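Local coordinates for protein nucleoporin nup120 (Schizosaccharomyces pombe, PDB 4GQ2) that serves as a structural component of the nuclear pore complex, whose nucleoporins can also dock transiently associated nuclear transport factors, at residues A[739-744]-A[768-773]; A[733-738]-A[814-819]; A[668-673]-A[761-766]; A[8-13]-A[678-683]. All blocks are in the same frame, centred on the assembly; numbering follows the deposited sequence.

Contact 1: residues A[739-744]-A[768-773]; sequences SALLLE and NTALQF
Two backbone hydrogen bonds hold the loop after helix 719-739 against the start of helix 770-777. Ala-770 N donates to Leu-741 O at 3.0 Å, in the plane of that carbonyl. Leu-743 N donates to Asn-768 O, also at 3.0 Å. This second bond is almost straight (174°) but arrives from above the carbonyl plane. They go with a single beta bridge between Leu-742 and Thr-769. The tight side of the contact is apolar and direct. Leu-741 lays CB on Ala-770 CB at 3.8 Å. Leu-743 points at the helix start, with CD1 3.6 Å from Thr-769 O. The same methyl comes near Phe-773 CB, and both residues also touch Leu-820 of helix 812-822. Thr-769 is the N-cap of helix 770-777 and forms a capping box with Gln-772. Its OG1 takes the crowded position between backbone N and carbonyl carbon (chi1 75°), where it accepts from Gln-772 N at 3.0 Å. In return, Gln-772 OE1 accepts from both Thr-769 N and Asn-768 N, so two bonds grip this oxygen. The side at Ser-739 is the wetter one and opens to solvent at Ala-740. A water there links Ser-739 O (2.9 Å) to Thr-769 OG1 (2.6 Å). Ser-739 OG lies 3.6 Å from Leu-771 CD2 and hydrogen-bonds to Asp-683 of helix 672-703.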
loop_
_atom_site.group_PDB
_atom_site.type_symbol
_atom_site.label_atom_id
_atom_site.label_comp_id
_atom_site.label_asym_id
_atom_site.label_seq_id
_atom_site.Cartn_x
_atom_site.Cartn_y
_atom_site.Cartn_z
ATOM N N SER A 739 0.861 1.819 -3.792
ATOM C CA SER A 739 0.871 2.714 -2.639
ATOM C C SER A 739 0.700 1.983 -1.315
ATOM O O SER A 739 1.362 2.326 -0.336
ATOM C CB SER A 739 -0.198 3.791 -2.789
ATOM O OG SER A 739 -0.007 4.790 -1.805
ATOM N N ALA A 740 -0.177 0.980 -1.293
ATOM C CA ALA A 740 -0.430 0.190 -0.079
ATOM C C ALA A 740 0.299 -1.157 -0.075
ATOM O O ALA A 740 0.130 -1.967 0.842
ATOM C CB ALA A 740 -1.926 -0.013 0.123
ATOM N N LEU A 741 1.129 -1.377 -1.090
ATOM C CA LEU A 741 1.824 -2.638 -1.252
ATOM C C LEU A 741 3.054 -2.707 -0.354
ATOM O O LEU A 741 4.073 -2.058 -0.611
ATOM C CB LEU A 741 2.191 -2.846 -2.718
ATOM C CG LEU A 741 2.724 -4.204 -3.187
ATOM C CD1 LEU A 741 2.143 -5.366 -2.403
ATOM C CD2 LEU A 741 2.399 -4.361 -4.659
ATOM N N LEU A 742 2.947 -3.500 0.707
ATOM C CA LEU A 742 4.026 -3.613 1.682
ATOM C C LEU A 742 5.072 -4.605 1.227
ATOM O O LEU A 742 4.753 -5.730 0.839
ATOM C CB LEU A 742 3.479 -3.975 3.065
ATOM C CG LEU A 742 2.875 -2.760 3.763
ATOM C CD1 LEU A 742 1.986 -3.178 4.922
ATOM C CD2 LEU A 742 3.983 -1.823 4.227
ATOM N N LEU A 743 6.321 -4.165 1.273
ATOM C CA LEU A 743 7.450 -4.944 0.796
ATOM C C LEU A 743 7.942 -5.921 1.854
ATOM O O LEU A 743 7.797 -5.682 3.049
ATOM C CB LEU A 743 8.590 -4.011 0.360
ATOM C CG LEU A 743 8.358 -3.159 -0.893
ATOM C CD1 LEU A 743 9.602 -2.354 -1.221
ATOM C CD2 LEU A 743 7.937 -4.009 -2.087
ATOM N N GLU A 744 8.533 -7.018 1.398
ATOM C CA GLU A 744 9.080 -8.028 2.293
ATOM C C GLU A 744 10.423 -7.605 2.886
ATOM O O GLU A 744 11.225 -6.927 2.234
ATOM C CB GLU A 744 9.202 -9.372 1.571
ATOM C CG GLU A 744 7.857 -10.019 1.270
ATOM C CD GLU A 744 7.951 -11.167 0.279
ATOM O OE1 GLU A 744 8.428 -10.951 -0.858
ATOM O OE2 GLU A 744 7.523 -12.288 0.633
ATOM N N ASN A 768 9.775 0.835 2.522
ATOM C CA ASN A 768 8.668 0.027 3.061
ATOM C C ASN A 768 7.550 -0.323 2.082
ATOM O O ASN A 768 6.887 -1.349 2.234
ATOM C CB ASN A 768 8.056 0.687 4.306
ATOM C CG ASN A 768 8.793 0.336 5.586
ATOM O OD1 ASN A 768 9.641 -0.545 5.606
ATOM N ND2 ASN A 768 8.463 1.029 6.668
ATOM N N THR A 769 7.318 0.531 1.092
ATOM C CA THR A 769 6.247 0.274 0.130
ATOM C C THR A 769 6.760 0.228 -1.295
ATOM O O THR A 769 7.824 0.778 -1.609
ATOM C CB THR A 769 5.123 1.320 0.215
ATOM O OG1 THR A 769 5.567 2.541 -0.387
ATOM C CG2 THR A 769 4.722 1.575 1.675
ATOM N N ALA A 770 5.982 -0.414 -2.165
ATOM C CA ALA A 770 6.275 -0.436 -3.593
ATOM C C ALA A 770 6.302 0.968 -4.220
ATOM O O ALA A 770 7.053 1.213 -5.162
ATOM C CB ALA A 770 5.284 -1.330 -4.325
ATOM N N LEU A 771 5.480 1.881 -3.707
ATOM C CA LEU A 771 5.443 3.245 -4.244
ATOM C C LEU A 771 6.650 4.074 -3.789
ATOM O O LEU A 771 7.094 4.960 -4.505
ATOM C CB LEU A 771 4.126 3.947 -3.904
ATOM C CG LEU A 771 3.872 5.301 -4.573
ATOM C CD1 LEU A 771 3.879 5.184 -6.091
ATOM C CD2 LEU A 771 2.561 5.918 -4.081
ATOM N N GLN A 772 7.178 3.773 -2.606
ATOM C CA GLN A 772 8.416 4.401 -2.134
ATOM C C GLN A 772 9.604 3.896 -2.956
ATOM O O GLN A 772 10.516 4.656 -3.274
ATOM C CB GLN A 772 8.638 4.141 -0.629
ATOM C CG GLN A 772 7.577 4.760 0.276
ATOM C CD GLN A 772 7.602 4.248 1.708
ATOM O OE1 GLN A 772 8.240 3.240 2.021
ATOM N NE2 GLN A 772 6.901 4.949 2.593
ATOM N N PHE A 773 9.584 2.611 -3.300
ATOM C CA PHE A 773 10.583 1.995 -4.180
ATOM C C PHE A 773 10.564 2.683 -5.557
ATOM O O PHE A 773 11.610 3.089 -6.069
ATOM C CB PHE A 773 10.264 0.505 -4.297
ATOM C CG PHE A 773 11.277 -0.302 -5.058
ATOM C CD1 PHE A 773 11.229 -0.379 -6.441
ATOM C CD2 PHE A 773 12.231 -1.057 -4.380
ATOM C CE1 PHE A 773 12.136 -1.160 -7.143
ATOM C CE2 PHE A 773 13.144 -1.838 -5.077
ATOM C CZ PHE A 773 13.095 -1.894 -6.461
HETATM O O HOH W 1 3.547 4.179 -0.240
#

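Contact 2: residues A[733-738]-A[814-819]; sequences SFLLEN and TELVEK
Phe-734 and Leu-816 both set CG anti to the backbone N (chi1 164° and 175°), and each side chain extends to the other helix. Asn-738 turns its CG anti to the carbonyl carbon instead, which brings its amide beside Phe-734. One methyl, Leu-816 CD2, is the main meeting point. Phe-734 CE2 lies 3.5 Å from Leu-816 CD2, and the two side chains cross obliquely. Leu-735 CD2 approaches Leu-816 CD2 at 3.9 Å. Asn-738 comes tip to tip, its OD1 3.4 Å from Leu-816 CD2. Val-817 CG2 adds a looser touch on Phe-734 CZ at 4.2 Å. Segment 814-819 falls in the Nup120 HEAT-repeat region. The axes of segments 733-738 and 814-819 run 26° apart in direction and come no closer than 12.2 Å, so side-chain ends do the touching. Helix 770-777 packs on both partners, with Phe-773 against Leu-816 and Ala-770 against Asn-738. The amide of Asn-738 is held within its own helix. ND2 donates to Phe-734 O at 2.8 Å, from above the carbonyl plane. The same ND2 sits 3.6 Å above the centre of the Phe-734 ring plane. An alanine in place of Asn-738 would remove both the bond to Phe-734 O and the cover on the ring, and would probably leave Phe-734 less firmly placed against Leu-816. Phe-734 also makes an edge-to-face pair with Trp-835.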
loop_
_atom_site.group_PDB
_atom_site.type_symbol
_atom_site.label_atom_id
_atom_site.label_comp_id
_atom_site.label_asym_id
_atom_site.label_seq_id
_atom_site.Cartn_x
_atom_site.Cartn_y
_atom_site.Cartn_z
ATOM N N SER A 733 -3.518 3.695 -12.116
ATOM C CA SER A 733 -4.133 2.682 -11.248
ATOM C C SER A 733 -3.120 1.643 -10.799
ATOM O O SER A 733 -3.160 1.188 -9.664
ATOM C CB SER A 733 -5.332 2.009 -11.931
ATOM O OG SER A 733 -6.306 2.976 -12.308
ATOM N N PHE A 734 -2.205 1.277 -11.692
ATOM C CA PHE A 734 -1.071 0.436 -11.332
ATOM C C PHE A 734 -0.285 1.016 -10.144
ATOM O O PHE A 734 -0.117 0.357 -9.108
ATOM C CB PHE A 734 -0.187 0.213 -12.560
ATOM C CG PHE A 734 1.180 -0.317 -12.250
ATOM C CD1 PHE A 734 1.360 -1.642 -11.883
ATOM C CD2 PHE A 734 2.303 0.508 -12.380
ATOM C CE1 PHE A 734 2.632 -2.137 -11.617
ATOM C CE2 PHE A 734 3.573 0.023 -12.111
ATOM C CZ PHE A 734 3.737 -1.301 -11.725
ATOM N N LEU A 735 0.157 2.261 -10.274
ATOM C CA LEU A 735 0.888 2.916 -9.189
ATOM C C LEU A 735 0.085 3.094 -7.895
ATOM O O LEU A 735 0.649 3.011 -6.801
ATOM C CB LEU A 735 1.488 4.245 -9.647
ATOM C CG LEU A 735 2.604 4.090 -10.692
ATOM C CD1 LEU A 735 2.925 5.430 -11.323
ATOM C CD2 LEU A 735 3.862 3.468 -10.092
ATOM N N LEU A 736 -1.222 3.329 -8.013
ATOM C CA LEU A 736 -2.084 3.420 -6.832
ATOM C C LEU A 736 -2.113 2.082 -6.069
ATOM O O LEU A 736 -2.172 2.058 -4.837
ATOM C CB LEU A 736 -3.502 3.904 -7.198
ATOM C CG LEU A 736 -3.588 5.412 -7.487
ATOM C CD1 LEU A 736 -4.952 5.826 -8.011
ATOM C CD2 LEU A 736 -3.240 6.227 -6.249
ATOM N N GLU A 737 -2.028 0.979 -6.807
ATOM C CA GLU A 737 -1.914 -0.336 -6.199
ATOM C C GLU A 737 -0.547 -0.505 -5.525
ATOM O O GLU A 737 -0.396 -1.307 -4.610
ATOM C CB GLU A 737 -2.176 -1.442 -7.233
ATOM C CG GLU A 737 -2.951 -2.630 -6.674
ATOM C CD GLU A 737 -3.052 -3.809 -7.635
ATOM O OE1 GLU A 737 -2.587 -4.919 -7.269
ATOM O OE2 GLU A 737 -3.604 -3.632 -8.747
ATOM N N ASN A 738 0.443 0.269 -5.960
ATOM C CA ASN A 738 1.773 0.197 -5.354
ATOM C C ASN A 738 1.834 0.942 -4.010
ATOM O O ASN A 738 2.741 0.726 -3.192
ATOM C CB ASN A 738 2.831 0.738 -6.325
ATOM C CG ASN A 738 3.262 -0.285 -7.361
ATOM O OD1 ASN A 738 4.375 -0.803 -7.299
ATOM N ND2 ASN A 738 2.386 -0.578 -8.328
ATOM N N THR A 814 6.630 -2.881 -16.734
ATOM C CA THR A 814 7.738 -3.807 -16.892
ATOM C C THR A 814 8.966 -3.306 -16.142
ATOM O O THR A 814 9.591 -4.064 -15.399
ATOM C CB THR A 814 8.067 -4.056 -18.368
ATOM O OG1 THR A 814 6.885 -4.496 -19.053
ATOM C CG2 THR A 814 9.135 -5.115 -18.488
ATOM N N GLU A 815 9.278 -2.025 -16.321
ATOM C CA GLU A 815 10.419 -1.394 -15.663
ATOM C C GLU A 815 10.334 -1.500 -14.144
ATOM O O GLU A 815 11.278 -1.945 -13.499
ATOM C CB GLU A 815 10.532 0.076 -16.072
ATOM C CG GLU A 815 10.964 0.299 -17.519
ATOM C CD GLU A 815 11.101 1.773 -17.880
ATOM O OE1 GLU A 815 10.961 2.639 -16.985
ATOM O OE2 GLU A 815 11.350 2.069 -19.067
ATOM N N LEU A 816 9.200 -1.095 -13.576
ATOM C CA LEU A 816 9.063 -1.100 -12.128
ATOM C C LEU A 816 9.100 -2.522 -11.573
ATOM O O LEU A 816 9.874 -2.803 -10.649
ATOM C CB LEU A 816 7.805 -0.341 -11.669
ATOM C CG LEU A 816 7.498 -0.397 -10.168
ATOM C CD1 LEU A 816 8.684 0.102 -9.349
ATOM C CD2 LEU A 816 6.236 0.395 -9.840
ATOM N N VAL A 817 8.290 -3.410 -12.152
ATOM C CA VAL A 817 8.228 -4.813 -11.714
ATOM C C VAL A 817 9.580 -5.521 -11.862
ATOM O O VAL A 817 9.986 -6.298 -10.976
ATOM C CB VAL A 817 7.119 -5.604 -12.450
ATOM C CG1 VAL A 817 7.150 -7.074 -12.068
ATOM C CG2 VAL A 817 5.751 -5.018 -12.136
ATOM N N GLU A 818 10.283 -5.225 -12.956
ATOM C CA GLU A 818 11.594 -5.825 -13.216
ATOM C C GLU A 818 12.576 -5.470 -12.099
ATOM O O GLU A 818 13.314 -6.332 -11.625
ATOM C CB GLU A 818 12.132 -5.410 -14.593
ATOM C CG GLU A 818 13.263 -6.280 -15.132
ATOM C CD GLU A 818 14.650 -5.701 -14.898
ATOM O OE1 GLU A 818 14.762 -4.554 -14.415
ATOM O OE2 GLU A 818 15.642 -6.391 -15.210
ATOM N N LYS A 819 12.551 -4.212 -11.659
ATOM C CA LYS A 819 13.409 -3.767 -10.556
ATOM C C LYS A 819 13.032 -4.419 -9.233
ATOM O O LYS A 819 13.906 -4.811 -8.448
ATOM C CB LYS A 819 13.383 -2.249 -10.416
ATOM C CG LYS A 819 14.216 -1.509 -11.449
ATOM C CD LYS A 819 15.702 -1.788 -11.267
ATOM C CE LYS A 819 16.551 -0.920 -12.181
ATOM N NZ LYS A 819 16.114 -1.007 -13.602
#

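Contact 3: residues A[668-673]-A[761-766]; sequences QSPSLF and MEALAS
The ring of Pro-670 lies against the loop that leads into helix 770-777. Its CB stays back, 5.0 Å from Ala-763 CB. Pro-670 CG comes closer, 4.0 Å from Ala-763 CB. Pro-670 CD, the last ring atom before the backbone N, meets Met-761 SD at 3.7 Å. The two side chains cross there at about a right angle. The methionine bends at chi2 and chi3, which puts its sulfur beside the proline. Met-761 is poorly ordered, as is Gln-668, whose carbonyl also lies near the sulfur. Ala-763 CB is closer still to the backbone, 3.7 Å from Pro-670 O. Ser-669 sets OG anti to its backbone N (chi1 -169°) and donates to Pro-670 O at 3.2 Å, from above the carbonyl plane. Leu-672 extends from the first turn of helix 672-703. Its CD2 touches Ser-766 CB at 4.0 Å and Ala-763 CB at 4.2 Å. Ser-671, between Pro-670 and Leu-672, is the N-cap of this helix. Its OG bonds to Leu-674 N and also to Ser-90 O, in the region of the beta-propeller family. The contact thus joins the start of a long helix of the Nup120 helical region to the loop ahead of helix 770-777. Residues 762-764 of that loop have helical torsions. Backbone bonds from Ala-765 N to Glu-762 O and from Ser-766 N to Ala-763 O shape its turn. The two segments make no hydrogen bond with each other. Their polar groups bond within their own segment or to other parts of the chain, so the fit rests on shape and apolar contact.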
loop_
_atom_site.group_PDB
_atom_site.type_symbol
_atom_site.label_atom_id
_atom_site.label_comp_id
_atom_site.label_asym_id
_atom_site.label_seq_id
_atom_site.Cartn_x
_atom_site.Cartn_y
_atom_site.Cartn_z
ATOM N N GLN A 668 23.633 9.974 -6.031
ATOM C CA GLN A 668 23.011 8.656 -5.958
ATOM C C GLN A 668 21.809 8.596 -5.014
ATOM O O GLN A 668 20.696 8.932 -5.411
ATOM C CB GLN A 668 24.046 7.580 -5.599
ATOM C CG GLN A 668 24.890 7.108 -6.772
ATOM C CD GLN A 668 25.570 5.778 -6.509
ATOM O OE1 GLN A 668 26.316 5.626 -5.540
ATOM N NE2 GLN A 668 25.324 4.807 -7.382
ATOM N N SER A 669 22.050 8.184 -3.769
ATOM C CA SER A 669 20.993 7.717 -2.875
ATOM C C SER A 669 20.136 8.823 -2.264
ATOM O O SER A 669 20.664 9.779 -1.706
ATOM C CB SER A 669 21.578 6.838 -1.764
ATOM O OG SER A 669 20.550 6.178 -1.039
ATOM N N PRO A 670 18.799 8.684 -2.372
ATOM C CA PRO A 670 17.884 9.541 -1.629
ATOM C C PRO A 670 17.798 9.071 -0.186
ATOM O O PRO A 670 18.117 7.918 0.104
ATOM C CB PRO A 670 16.548 9.306 -2.325
ATOM C CG PRO A 670 16.642 7.915 -2.861
ATOM C CD PRO A 670 18.082 7.718 -3.231
ATOM N N SER A 671 17.374 9.952 0.716
ATOM C CA SER A 671 17.094 9.534 2.081
ATOM C C SER A 671 15.790 8.745 2.082
ATOM O O SER A 671 14.949 8.919 1.190
ATOM C CB SER A 671 16.946 10.745 2.992
ATOM O OG SER A 671 15.695 11.376 2.771
ATOM N N LEU A 672 15.607 7.893 3.084
ATOM C CA LEU A 672 14.341 7.191 3.243
ATOM C C LEU A 672 13.188 8.180 3.390
ATOM O O LEU A 672 12.143 8.021 2.754
ATOM C CB LEU A 672 14.393 6.228 4.426
ATOM C CG LEU A 672 15.295 5.009 4.199
ATOM C CD1 LEU A 672 15.516 4.270 5.516
ATOM C CD2 LEU A 672 14.759 4.089 3.089
ATOM N N PHE A 673 13.399 9.217 4.198
ATOM C CA PHE A 673 12.380 10.233 4.426
ATOM C C PHE A 673 11.927 10.911 3.135
ATOM O O PHE A 673 10.736 11.224 2.975
ATOM C CB PHE A 673 12.843 11.263 5.461
ATOM C CG PHE A 673 11.817 12.324 5.755
ATOM C CD1 PHE A 673 10.644 12.013 6.437
ATOM C CD2 PHE A 673 12.017 13.626 5.339
ATOM C CE1 PHE A 673 9.702 12.992 6.702
ATOM C CE2 PHE A 673 11.075 14.608 5.595
ATOM C CZ PHE A 673 9.916 14.292 6.278
ATOM N N MET A 761 22.327 2.661 -4.585
ATOM C CA MET A 761 20.982 3.039 -4.174
ATOM C C MET A 761 20.583 2.091 -3.042
ATOM O O MET A 761 20.050 0.997 -3.264
ATOM C CB MET A 761 20.003 2.987 -5.349
ATOM C CG MET A 761 18.757 3.844 -5.157
ATOM S SD MET A 761 18.765 5.440 -6.003
ATOM C CE MET A 761 18.048 5.039 -7.598
ATOM N N GLU A 762 20.893 2.524 -1.824
ATOM C CA GLU A 762 20.696 1.747 -0.609
ATOM C C GLU A 762 19.235 1.821 -0.188
ATOM O O GLU A 762 18.711 0.911 0.451
ATOM C CB GLU A 762 21.582 2.339 0.482
ATOM C CG GLU A 762 21.891 1.441 1.666
ATOM C CD GLU A 762 22.919 2.073 2.586
ATOM O OE1 GLU A 762 23.975 2.513 2.075
ATOM O OE2 GLU A 762 22.673 2.143 3.812
ATOM N N ALA A 763 18.588 2.926 -0.545
ATOM C CA ALA A 763 17.204 3.176 -0.177
ATOM C C ALA A 763 16.284 2.126 -0.783
ATOM O O ALA A 763 15.281 1.771 -0.181
ATOM C CB ALA A 763 16.787 4.577 -0.597
ATOM N N LEU A 764 16.658 1.597 -1.947
ATOM C CA LEU A 764 15.846 0.602 -2.656
ATOM C C LEU A 764 15.607 -0.685 -1.868
ATOM O O LEU A 764 14.597 -1.369 -2.071
ATOM C CB LEU A 764 16.458 0.277 -4.019
ATOM C CG LEU A 764 16.215 1.305 -5.125
ATOM C CD1 LEU A 764 17.032 0.974 -6.370
ATOM C CD2 LEU A 764 14.741 1.432 -5.477
ATOM N N ALA A 765 16.530 -0.996 -0.962
ATOM C CA ALA A 765 16.474 -2.226 -0.173
ATOM C C ALA A 765 15.930 -2.031 1.246
ATOM O O ALA A 765 15.768 -3.007 1.982
ATOM C CB ALA A 765 17.856 -2.872 -0.125
ATOM N N SER A 766 15.642 -0.785 1.625
ATOM C CA SER A 766 15.251 -0.462 3.010
ATOM C C SER A 766 13.871 0.197 3.085
ATOM O O SER A 766 13.274 0.324 4.151
ATOM C CB SER A 766 16.305 0.444 3.655
ATOM O OG SER A 766 17.621 -0.055 3.447
#

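Contact 4: residues A[8-13]-A[678-683]; sequences AVVPID and VARVLD
Arg-680 carries most of the contact. Its CD lies 3.2 Å from Val-9 O and 3.8 Å from Val-10 CG2. Further out, Pro-11 CD sits over one face of the guanidinium, 3.3 Å above the plane and over its centre. The chain is extended from CG to NE, and a turn at chi4 (-91°) presents that face to the proline. A glycine in place of Arg-680 would remove the whole arm and would probably leave Val-9, Val-10 and Pro-11 less well packed against the helix. At the other end, Ala-8 CB meets Val-681 CG2 at 3.5 Å. Strand 3-11 belongs to the beta-propeller part of the protein and helix 672-703 to the helical part. The strand segment crosses the helix segment at 128°. Backbone bonds of Ala-8 with Phe-542 and of Val-10 with Val-540 tie the strand to strand 539-544, which it meets antiparallel. This sets the first strand of the chain beside a late one, consistent with closure of the propeller ring. Asp-13 OD1 stands 6.0 Å from Arg-680 NH2, not in contact, and might favour the positive charge. The carboxylate itself is held by Ser-16 N and Ile-434 N.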
loop_
_atom_site.group_PDB
_atom_site.type_symbol
_atom_site.label_atom_id
_atom_site.label_comp_id
_atom_site.label_asym_id
_atom_site.label_seq_id
_atom_site.Cartn_x
_atom_site.Cartn_y
_atom_site.Cartn_z
ATOM N N ALA A 8 2.481 18.408 2.429
ATOM C CA ALA A 8 2.698 16.974 2.465
ATOM C C ALA A 8 2.932 16.590 3.918
ATOM O O ALA A 8 3.829 17.122 4.560
ATOM C CB ALA A 8 3.900 16.604 1.615
ATOM N N VAL A 9 2.118 15.669 4.422
ATOM C CA VAL A 9 2.139 15.276 5.824
ATOM C C VAL A 9 2.803 13.910 5.995
ATOM O O VAL A 9 2.476 12.964 5.282
ATOM C CB VAL A 9 0.697 15.221 6.402
ATOM C CG1 VAL A 9 0.707 14.752 7.848
ATOM C CG2 VAL A 9 0.017 16.581 6.310
ATOM N N VAL A 10 3.733 13.809 6.940
ATOM C CA VAL A 10 4.313 12.518 7.308
ATOM C C VAL A 10 4.192 12.318 8.821
ATOM O O VAL A 10 4.678 13.142 9.596
ATOM C CB VAL A 10 5.789 12.374 6.856
ATOM C CG1 VAL A 10 6.317 10.976 7.154
ATOM C CG2 VAL A 10 5.925 12.657 5.376
ATOM N N PRO A 11 3.516 11.233 9.247
ATOM C CA PRO A 11 3.435 10.946 10.663
ATOM C C PRO A 11 4.824 10.651 11.201
ATOM O O PRO A 11 5.653 10.083 10.492
ATOM C CB PRO A 11 2.571 9.676 10.717
ATOM C CG PRO A 11 1.780 9.700 9.462
ATOM C CD PRO A 11 2.731 10.275 8.451
ATOM N N ILE A 12 5.075 11.043 12.442
ATOM C CA ILE A 12 6.357 10.787 13.077
ATOM C C ILE A 12 6.264 9.481 13.864
ATOM O O ILE A 12 6.086 9.470 15.087
ATOM C CB ILE A 12 6.791 11.962 13.968
ATOM C CG1 ILE A 12 6.898 13.223 13.131
ATOM C CG2 ILE A 12 8.132 11.679 14.620
ATOM C CD1 ILE A 12 7.015 14.479 13.954
ATOM N N ASP A 13 6.354 8.381 13.127
ATOM C CA ASP A 13 6.401 7.062 13.702
ATOM C C ASP A 13 7.423 6.249 12.914
ATOM O O ASP A 13 7.839 6.664 11.826
ATOM C CB ASP A 13 5.006 6.408 13.756
ATOM C CG ASP A 13 4.349 6.248 12.385
ATOM O OD1 ASP A 13 5.026 5.908 11.393
ATOM O OD2 ASP A 13 3.116 6.426 12.306
ATOM N N VAL A 678 7.782 11.704 -1.051
ATOM C CA VAL A 678 7.397 11.629 -2.455
ATOM C C VAL A 678 6.216 10.681 -2.655
ATOM O O VAL A 678 5.235 11.041 -3.328
ATOM C CB VAL A 678 8.592 11.218 -3.344
ATOM C CG1 VAL A 678 8.128 10.882 -4.754
ATOM C CG2 VAL A 678 9.635 12.334 -3.372
ATOM N N ALA A 679 6.300 9.491 -2.050
ATOM C CA ALA A 679 5.226 8.493 -2.129
ATOM C C ALA A 679 3.877 9.028 -1.661
ATOM O O ALA A 679 2.856 8.748 -2.279
ATOM C CB ALA A 679 5.593 7.232 -1.356
ATOM N N ARG A 680 3.873 9.811 -0.587
ATOM C CA ARG A 680 2.625 10.369 -0.064
ATOM C C ARG A 680 2.034 11.402 -1.013
ATOM O O ARG A 680 0.830 11.382 -1.286
ATOM C CB ARG A 680 2.823 10.927 1.354
ATOM C CG ARG A 680 2.995 9.812 2.383
ATOM C CD ARG A 680 3.346 10.293 3.787
ATOM N NE ARG A 680 3.440 9.151 4.695
ATOM C CZ ARG A 680 2.431 8.658 5.412
ATOM N NH1 ARG A 680 1.232 9.231 5.382
ATOM N NH2 ARG A 680 2.634 7.596 6.186
ATOM N N VAL A 681 2.883 12.283 -1.542
ATOM C CA VAL A 681 2.427 13.273 -2.519
ATOM C C VAL A 681 1.940 12.594 -3.810
ATOM O O VAL A 681 0.872 12.944 -4.319
ATOM C CB VAL A 681 3.513 14.331 -2.827
ATOM C CG1 VAL A 681 3.102 15.208 -3.999
ATOM C CG2 VAL A 681 3.790 15.181 -1.599
ATOM N N LEU A 682 2.709 11.622 -4.320
ATOM C CA LEU A 682 2.289 10.846 -5.497
ATOM C C LEU A 682 0.920 10.187 -5.304
ATOM O O LEU A 682 0.036 10.326 -6.152
ATOM C CB LEU A 682 3.334 9.788 -5.883
ATOM C CG LEU A 682 4.603 10.343 -6.539
ATOM C CD1 LEU A 682 5.604 9.233 -6.811
ATOM C CD2 LEU A 682 4.282 11.127 -7.812
ATOM N N ASP A 683 0.750 9.480 -4.187
ATOM C CA ASP A 683 -0.511 8.807 -3.886
ATOM C C ASP A 683 -1.657 9.814 -3.986
ATOM O O ASP A 683 -2.695 9.550 -4.600
ATOM C CB ASP A 683 -0.448 8.193 -2.480
ATOM C CG ASP A 683 -1.754 7.551 -2.059
ATOM O OD1 ASP A 683 -2.010 6.403 -2.460
ATOM O OD2 ASP A 683 -2.527 8.194 -1.320
#

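From the N terminus, contact 4 opens first, at strand 3-11. It closes on helix 672-703 after 664 intervening residues, joining propeller to helical part. Contact 3 opens before that, at the start of the same helix, and closes at 761-766, so contacts 3 and 4 cross. Contact 2 opens on helix 719-739 and contact 1 just after it. Both cross contact 3. Contact 1 closes at 768-773 and is nested inside contact 2, which closes at 814-819 on helix 812-822. Contact 4 has closed before either opens. Helix 770-777, which carries one side of contact 1, also packs on segments of contacts 2, 3 and 4.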